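Local coordinates for protein archease (Thermotoga maritima, PDB 1J5U), which probably activates the tRNA-splicing ligase RtcB by promoting its guanylylation, and binds calcium, at residues W87-E92 with L96-R101. Residues are numbered along the deposited sequence; the frame is centred on the assembly and turned at random.
Sequences WRIKRE and LKVTFR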
loop_
_atom_site.group_PDB
_atom_site.type_symbol
_atom_site.label_atom_id
_atom_site.label_comp_id
_atom_site.label_asym_id
_atom_site.label_seq_id
_atom_site.Cartn_x
_atom_site.Cartn_y
_atom_site.Cartn_z
ATOM N N TRP A 87 -0.749 9.370 5.000
ATOM C CA TRP A 87 0.298 9.872 5.880
ATOM C C TRP A 87 0.214 9.357 7.318
ATOM O O TRP A 87 1.203 8.847 7.880
ATOM C CB TRP A 87 0.265 11.415 5.850
ATOM C CG TRP A 87 1.192 12.087 6.825
ATOM C CD1 TRP A 87 2.552 11.943 6.914
ATOM C CD2 TRP A 87 0.822 13.019 7.841
ATOM N NE1 TRP A 87 3.047 12.729 7.925
ATOM C CE2 TRP A 87 2.006 13.400 8.512
ATOM C CE3 TRP A 87 -0.399 13.572 8.251
ATOM C CZ2 TRP A 87 2.007 14.313 9.575
ATOM C CZ3 TRP A 87 -0.402 14.485 9.310
ATOM C CH2 TRP A 87 0.798 14.845 9.959
ATOM N N ARG A 88 -0.963 9.499 7.923
ATOM C CA ARG A 88 -1.152 9.036 9.289
ATOM C C ARG A 88 -2.377 8.139 9.383
ATOM O O ARG A 88 -3.304 8.253 8.586
ATOM C CB ARG A 88 -1.293 10.230 10.240
ATOM C CG ARG A 88 0.037 10.956 10.482
ATOM C CD ARG A 88 0.948 10.138 11.405
ATOM N NE ARG A 88 2.300 10.684 11.524
ATOM C CZ ARG A 88 3.295 10.430 10.674
ATOM N NH1 ARG A 88 3.100 9.633 9.627
ATOM N NH2 ARG A 88 4.493 10.967 10.875
ATOM N N ILE A 89 -2.353 7.239 10.353
ATOM C CA ILE A 89 -3.449 6.311 10.558
ATOM C C ILE A 89 -3.809 6.305 12.031
ATOM O O ILE A 89 -2.942 6.141 12.905
ATOM C CB ILE A 89 -3.066 4.885 10.121
ATOM C CG1 ILE A 89 -2.551 4.915 8.672
ATOM C CG2 ILE A 89 -4.295 3.964 10.259
ATOM C CD1 ILE A 89 -1.869 3.629 8.220
ATOM N N LYS A 90 -5.098 6.483 12.295
ATOM C CA LYS A 90 -5.604 6.539 13.664
ATOM C C LYS A 90 -6.837 5.658 13.815
ATOM O O LYS A 90 -7.814 5.825 13.095
ATOM C CB LYS A 90 -5.935 8.000 13.999
ATOM C CG LYS A 90 -6.618 8.241 15.347
ATOM C CD LYS A 90 -6.915 9.740 15.513
ATOM C CE LYS A 90 -7.945 9.979 16.598
ATOM N NZ LYS A 90 -7.611 9.173 17.815
ATOM N N ARG A 91 -6.783 4.702 14.730
ATOM C CA ARG A 91 -7.921 3.829 14.958
ATOM C C ARG A 91 -9.026 4.617 15.661
ATOM O O ARG A 91 -8.756 5.441 16.529
ATOM C CB ARG A 91 -7.528 2.630 15.831
ATOM C CG ARG A 91 -8.702 1.756 16.243
ATOM C CD ARG A 91 -8.244 0.430 16.853
ATOM N NE ARG A 91 -9.378 -0.378 17.292
ATOM C CZ ARG A 91 -9.315 -1.682 17.555
ATOM N NH1 ARG A 91 -8.159 -2.335 17.419
ATOM N NH2 ARG A 91 -10.406 -2.337 17.944
ATOM N N GLU A 92 -10.259 4.360 15.253
ATOM C CA GLU A 92 -11.441 4.992 15.836
ATOM C C GLU A 92 -12.476 3.881 15.876
ATOM O O GLU A 92 -13.135 3.595 14.878
ATOM C CB GLU A 92 -11.914 6.159 14.961
ATOM C CG GLU A 92 -11.686 7.513 15.625
ATOM C CD GLU A 92 -11.700 8.655 14.652
ATOM O OE1 GLU A 92 -12.529 8.623 13.715
ATOM O OE2 GLU A 92 -10.889 9.588 14.828
ATOM N N LEU A 96 -10.601 2.796 10.767
ATOM C CA LEU A 96 -9.345 3.518 10.749
ATOM C C LEU A 96 -9.506 4.839 10.024
ATOM O O LEU A 96 -10.011 4.883 8.893
ATOM C CB LEU A 96 -8.270 2.693 10.047
ATOM C CG LEU A 96 -7.947 1.364 10.726
ATOM C CD1 LEU A 96 -7.064 0.564 9.758
ATOM C CD2 LEU A 96 -7.218 1.595 12.068
ATOM N N LYS A 97 -9.091 5.912 10.685
ATOM C CA LYS A 97 -9.130 7.238 10.081
ATOM C C LYS A 97 -7.742 7.490 9.505
ATOM O O LYS A 97 -6.728 7.518 10.226
ATOM C CB LYS A 97 -9.458 8.323 11.109
ATOM C CG LYS A 97 -9.262 9.728 10.564
ATOM C CD LYS A 97 -9.411 10.819 11.644
ATOM C CE LYS A 97 -10.847 11.181 11.920
ATOM N NZ LYS A 97 -10.944 12.383 12.845
ATOM N N VAL A 98 -7.706 7.656 8.193
ATOM C CA VAL A 98 -6.461 7.894 7.477
ATOM C C VAL A 98 -6.339 9.357 7.065
ATOM O O VAL A 98 -7.221 9.898 6.405
ATOM C CB VAL A 98 -6.402 6.990 6.214
ATOM C CG1 VAL A 98 -5.142 7.320 5.361
ATOM C CG2 VAL A 98 -6.384 5.529 6.654
ATOM N N THR A 99 -5.263 10.003 7.489
ATOM C CA THR A 99 -5.031 11.383 7.098
ATOM C C THR A 99 -4.078 11.335 5.901
ATOM O O THR A 99 -3.006 10.720 5.977
ATOM C CB THR A 99 -4.349 12.194 8.218
ATOM O OG1 THR A 99 -5.108 12.093 9.437
ATOM C CG2 THR A 99 -4.254 13.682 7.812
ATOM N N PHE A 100 -4.492 11.944 4.793
ATOM C CA PHE A 100 -3.671 12.028 3.599
ATOM C C PHE A 100 -3.050 13.424 3.548
ATOM O O PHE A 100 -3.575 14.364 4.155
ATOM C CB PHE A 100 -4.519 11.844 2.337
ATOM C CG PHE A 100 -5.134 10.487 2.201
ATOM C CD1 PHE A 100 -6.287 10.149 2.916
ATOM C CD2 PHE A 100 -4.583 9.558 1.333
ATOM C CE1 PHE A 100 -6.884 8.908 2.761
ATOM C CE2 PHE A 100 -5.166 8.306 1.168
ATOM C CZ PHE A 100 -6.320 7.976 1.879
ATOM N N ARG A 101 -1.917 13.551 2.867
ATOM C CA ARG A 101 -1.284 14.853 2.680
ATOM C C ARG A 101 -1.106 15.057 1.179
ATOM O O ARG A 101 -0.919 14.093 0.420
ATOM C CB ARG A 101 0.045 14.958 3.432
ATOM C CG ARG A 101 -0.150 15.429 4.879
ATOM C CD ARG A 101 1.155 15.481 5.660
ATOM N NE ARG A 101 2.083 16.473 5.127
ATOM C CZ ARG A 101 3.300 16.713 5.618
ATOM N NH1 ARG A 101 3.749 16.034 6.665
ATOM N NH2 ARG A 101 4.073 17.630 5.053
HETATM O O HOH W 1 -13.724 11.015 13.638
HETATM O O HOH W 2 -9.917 12.332 15.331
#
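A classic beta bulge opens the pairing, Trp87 and Arg88 of one strand sharing the single Thr99 of the other: Thr99 O accepts from Trp87 N at 2.8 Å and from Arg88 N at 3.1 Å, both donors in its carbonyl plane. The Trp87 indole is sandwiched between two arginine chains. Arg101 CD lies over one face, 3.3 Å from Trp87 CD2, and Arg88 CG covers the opposite face. The Arg101 guanidinium stands almost upright on the ring (planes 85° apart) in a cation-pi contact, while Thr99 CG2 meets the indole edge. An alanine in place of Trp87 would probably leave Arg101 CD and Arg88 CG without the flat surface they pack on and deprive Arg101 of its cation-pi partner. Beyond the bulge the antiparallel register is regular, with Lys90 and Lys97 paired by two backbone bonds. Glu92 OE2 forms a salt bridge with Lys97 NZ (3.4 Å), and a water bridges the same two atoms. On the other face, Ile89 CG2 meets Leu96 CD2 at 4.2 Å. This beta hairpin has strand 54-61 along the far side of 96-101, where Glu57 is hydrogen-bonded to Thr99 OG1; Asp52 O accepts a hydrogen bond from Arg101 NE, while helices 32-47 and 66-81 pack against the Ile89 face.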